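Local coordinates for protein exocyst complex component EXO70 (Saccharomyces cerevisiae, PDB 2B1E) that serves as a subunit of the exocyst, the complex that tethers secretory vesicles to sites of exocytosis, and takes part in assembling that complex, at residues L123-L127 against D199-S203. Sequence-based numbering, arbitrary orientation.
Sequences LSWIL and DDLYS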
ATOM      1  N   LEU A 123      40.485 -17.368 -10.333  1.00  9.44           N
ATOM      2  CA  LEU A 123      40.087 -15.989 -10.557  1.00 11.43           C
ATOM      3  C   LEU A 123      40.852 -15.080  -9.595  1.00 13.40           C
ATOM      4  O   LEU A 123      41.429 -14.067 -10.008  1.00 12.68           O
ATOM      5  CB  LEU A 123      38.574 -15.837 -10.361  1.00  9.67           C
ATOM      6  CG  LEU A 123      37.706 -16.470 -11.458  1.00 11.46           C
ATOM      7  CD1 LEU A 123      36.260 -16.567 -10.996  1.00  9.75           C
ATOM      8  CD2 LEU A 123      37.827 -15.650 -12.754  1.00 11.45           C
ATOM      9  N   SER A 124      40.881 -15.460  -8.321  1.00 13.13           N
ATOM     10  CA  SER A 124      41.580 -14.675  -7.309  1.00 13.52           C
ATOM     11  C   SER A 124      43.067 -14.583  -7.579  1.00 13.02           C
ATOM     12  O   SER A 124      43.671 -13.527  -7.374  1.00 11.98           O
ATOM     13  CB  SER A 124      41.357 -15.264  -5.911  1.00 13.92           C
ATOM     14  OG  SER A 124      40.005 -15.120  -5.517  1.00 14.78           O
ATOM     15  N   TRP A 125      43.662 -15.690  -8.026  1.00 10.59           N
ATOM     16  CA  TRP A 125      45.084 -15.711  -8.320  1.00 10.17           C
ATOM     17  C   TRP A 125      45.424 -14.740  -9.443  1.00  9.97           C
ATOM     18  O   TRP A 125      46.461 -14.090  -9.407  1.00  9.32           O
ATOM     19  CB  TRP A 125      45.536 -17.124  -8.711  1.00 11.02           C
ATOM     20  CG  TRP A 125      47.034 -17.271  -8.838  1.00 12.97           C
ATOM     21  CD1 TRP A 125      47.783 -17.149  -9.975  1.00 13.83           C
ATOM     22  CD2 TRP A 125      47.958 -17.551  -7.780  1.00 13.81           C
ATOM     23  NE1 TRP A 125      49.115 -17.334  -9.689  1.00 15.68           N
ATOM     24  CE2 TRP A 125      49.251 -17.581  -8.350  1.00 15.56           C
ATOM     25  CE3 TRP A 125      47.818 -17.773  -6.405  1.00 13.77           C
ATOM     26  CZ2 TRP A 125      50.404 -17.828  -7.590  1.00 15.22           C
ATOM     27  CZ3 TRP A 125      48.969 -18.018  -5.644  1.00 16.34           C
ATOM     28  CH2 TRP A 125      50.243 -18.041  -6.244  1.00 14.46           C
ATOM     29  N   ILE A 126      44.549 -14.649 -10.440  1.00  8.87           N
ATOM     30  CA  ILE A 126      44.788 -13.773 -11.571  1.00  9.09           C
ATOM     31  C   ILE A 126      44.576 -12.312 -11.180  1.00  9.32           C
ATOM     32  O   ILE A 126      45.331 -11.435 -11.609  1.00 10.66           O
ATOM     33  CB  ILE A 126      43.913 -14.196 -12.784  1.00  9.90           C
ATOM     34  CG1 ILE A 126      44.396 -15.559 -13.299  1.00  8.04           C
ATOM     35  CG2 ILE A 126      44.019 -13.158 -13.923  1.00  5.23           C
ATOM     36  CD1 ILE A 126      43.497 -16.178 -14.366  1.00 10.90           C
ATOM     37  N   LEU A 127      43.568 -12.049 -10.353  1.00  9.93           N
ATOM     38  CA  LEU A 127      43.327 -10.689  -9.878  1.00  9.20           C
ATOM     39  C   LEU A 127      44.547 -10.216  -9.108  1.00 10.29           C
ATOM     40  O   LEU A 127      45.016  -9.092  -9.295  1.00  9.76           O
ATOM     41  CB  LEU A 127      42.113 -10.642  -8.953  1.00 10.98           C
ATOM     42  CG  LEU A 127      40.780 -10.656  -9.690  1.00 12.28           C
ATOM     43  CD1 LEU A 127      39.683 -11.037  -8.722  1.00 12.87           C
ATOM     44  CD2 LEU A 127      40.526  -9.286 -10.332  1.00 10.60           C
ATOM     45  N   ASP A 199      33.128 -11.038  -2.073  1.00 15.92           N
ATOM     46  CA  ASP A 199      33.680 -11.457  -0.790  1.00 15.62           C
ATOM     47  C   ASP A 199      34.563 -12.688  -0.988  1.00 15.12           C
ATOM     48  O   ASP A 199      35.577 -12.844  -0.309  1.00 12.28           O
ATOM     49  CB  ASP A 199      32.567 -11.788   0.207  1.00 17.76           C
ATOM     50  CG  ASP A 199      31.924 -10.547   0.797  1.00 20.00           C
ATOM     51  OD1 ASP A 199      32.441  -9.436   0.549  1.00 21.32           O
ATOM     52  OD2 ASP A 199      30.909 -10.687   1.511  1.00 17.54           O
ATOM     53  N   ASP A 200      34.174 -13.563  -1.916  1.00 13.38           N
ATOM     54  CA  ASP A 200      34.956 -14.771  -2.170  1.00 16.18           C
ATOM     55  C   ASP A 200      36.246 -14.477  -2.936  1.00 14.55           C
ATOM     56  O   ASP A 200      37.273 -15.112  -2.707  1.00 16.54           O
ATOM     57  CB  ASP A 200      34.148 -15.801  -2.986  1.00 17.16           C
ATOM     58  CG  ASP A 200      33.229 -16.665  -2.125  1.00 19.81           C
ATOM     59  OD1 ASP A 200      33.362 -16.668  -0.881  1.00 15.95           O
ATOM     60  OD2 ASP A 200      32.373 -17.365  -2.710  1.00 19.46           O
ATOM     61  N   LEU A 201      36.189 -13.508  -3.835  1.00 13.94           N
ATOM     62  CA  LEU A 201      37.332 -13.183  -4.685  1.00 12.78           C
ATOM     63  C   LEU A 201      38.474 -12.365  -4.095  1.00 13.85           C
ATOM     64  O   LEU A 201      39.614 -12.501  -4.533  1.00 11.50           O
ATOM     65  CB  LEU A 201      36.835 -12.490  -5.954  1.00 10.75           C
ATOM     66  CG  LEU A 201      36.002 -13.337  -6.929  1.00 10.85           C
ATOM     67  CD1 LEU A 201      35.581 -12.487  -8.115  1.00 11.13           C
ATOM     68  CD2 LEU A 201      36.830 -14.536  -7.410  1.00 14.51           C
ATOM     69  N   TYR A 202      38.181 -11.522  -3.113  1.00 13.66           N
ATOM     70  CA  TYR A 202      39.217 -10.669  -2.524  1.00 16.06           C
ATOM     71  C   TYR A 202      39.474 -10.991  -1.067  1.00 15.61           C
ATOM     72  O   TYR A 202      38.774 -11.807  -0.472  1.00 12.60           O
ATOM     73  CB  TYR A 202      38.795  -9.203  -2.624  1.00 16.53           C
ATOM     74  CG  TYR A 202      38.737  -8.679  -4.033  1.00 18.86           C
ATOM     75  CD1 TYR A 202      39.876  -8.191  -4.657  1.00 19.80           C
ATOM     76  CD2 TYR A 202      37.541  -8.671  -4.743  1.00 20.73           C
ATOM     77  CE1 TYR A 202      39.826  -7.704  -5.955  1.00 22.87           C
ATOM     78  CE2 TYR A 202      37.482  -8.186  -6.041  1.00 23.21           C
ATOM     79  CZ  TYR A 202      38.628  -7.706  -6.640  1.00 22.36           C
ATOM     80  OH  TYR A 202      38.581  -7.227  -7.926  1.00 23.77           O
ATOM     81  N   SER A 203      40.486 -10.339  -0.503  1.00 16.34           N
ATOM     82  CA  SER A 203      40.805 -10.517   0.903  1.00 18.92           C
ATOM     83  C   SER A 203      39.668  -9.833   1.652  1.00 17.78           C
ATOM     84  O   SER A 203      38.971  -8.987   1.092  1.00 18.86           O
ATOM     85  CB  SER A 203      42.156  -9.873   1.241  1.00 17.85           C
ATOM     86  OG  SER A 203      43.211 -10.569   0.593  1.00 18.51           O
TER
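A helix-to-helix-end contact joins the middle of helix 117-132 (Leu123, Ser124, Leu127) to the C-terminal end of helix 180-201 (Leu201, with Tyr202 just beyond), within the long all-helical rod of stacked bundles that makes up this exocyst subunit. The backbones come close, with 5.2 Å between the CA atoms of Ser124 and Leu201, and the small serine lies at this nearest approach. Helix 180-201 ends at Leu201, Tyr202 already being extended, so the carbonyl of Leu201 lies at the last turn, where Ser124 OG is 2.8 Å from Leu201 O. OG stands beside its own backbone N (chi1 -67°), and in that position it lies within hydrogen-bonding distance both of Leu201 O and of Leu120 O one turn back. Apolar groups pack beside this polar pair. Leu201 sends CD2 against Leu123 CB at 3.7 Å, the two side chains meeting at a slant. One turn further along helix 117-132, Leu127 CD1 approaches Leu201 CB at 4.2 Å and comes up to the Tyr202 ring obliquely, 4.1 Å from CZ. Other helices close the leucine cluster: Phe90, Ile93 and Leu94 of helix 66-94 pack on Leu123, while Leu143 of helix 136-155 touches both Leu201 and Tyr202. At the outer margin the carboxylate of Asp200 leads away from residues 123-127 and hydrogen-bonds Tyr114 OH through OD2, its side chain touching Leu120. The side chains of Leu127 and Tyr202 cross at about a right angle, and the methyl CD2 of Leu127 rests 3.7 Å from Tyr202 OH.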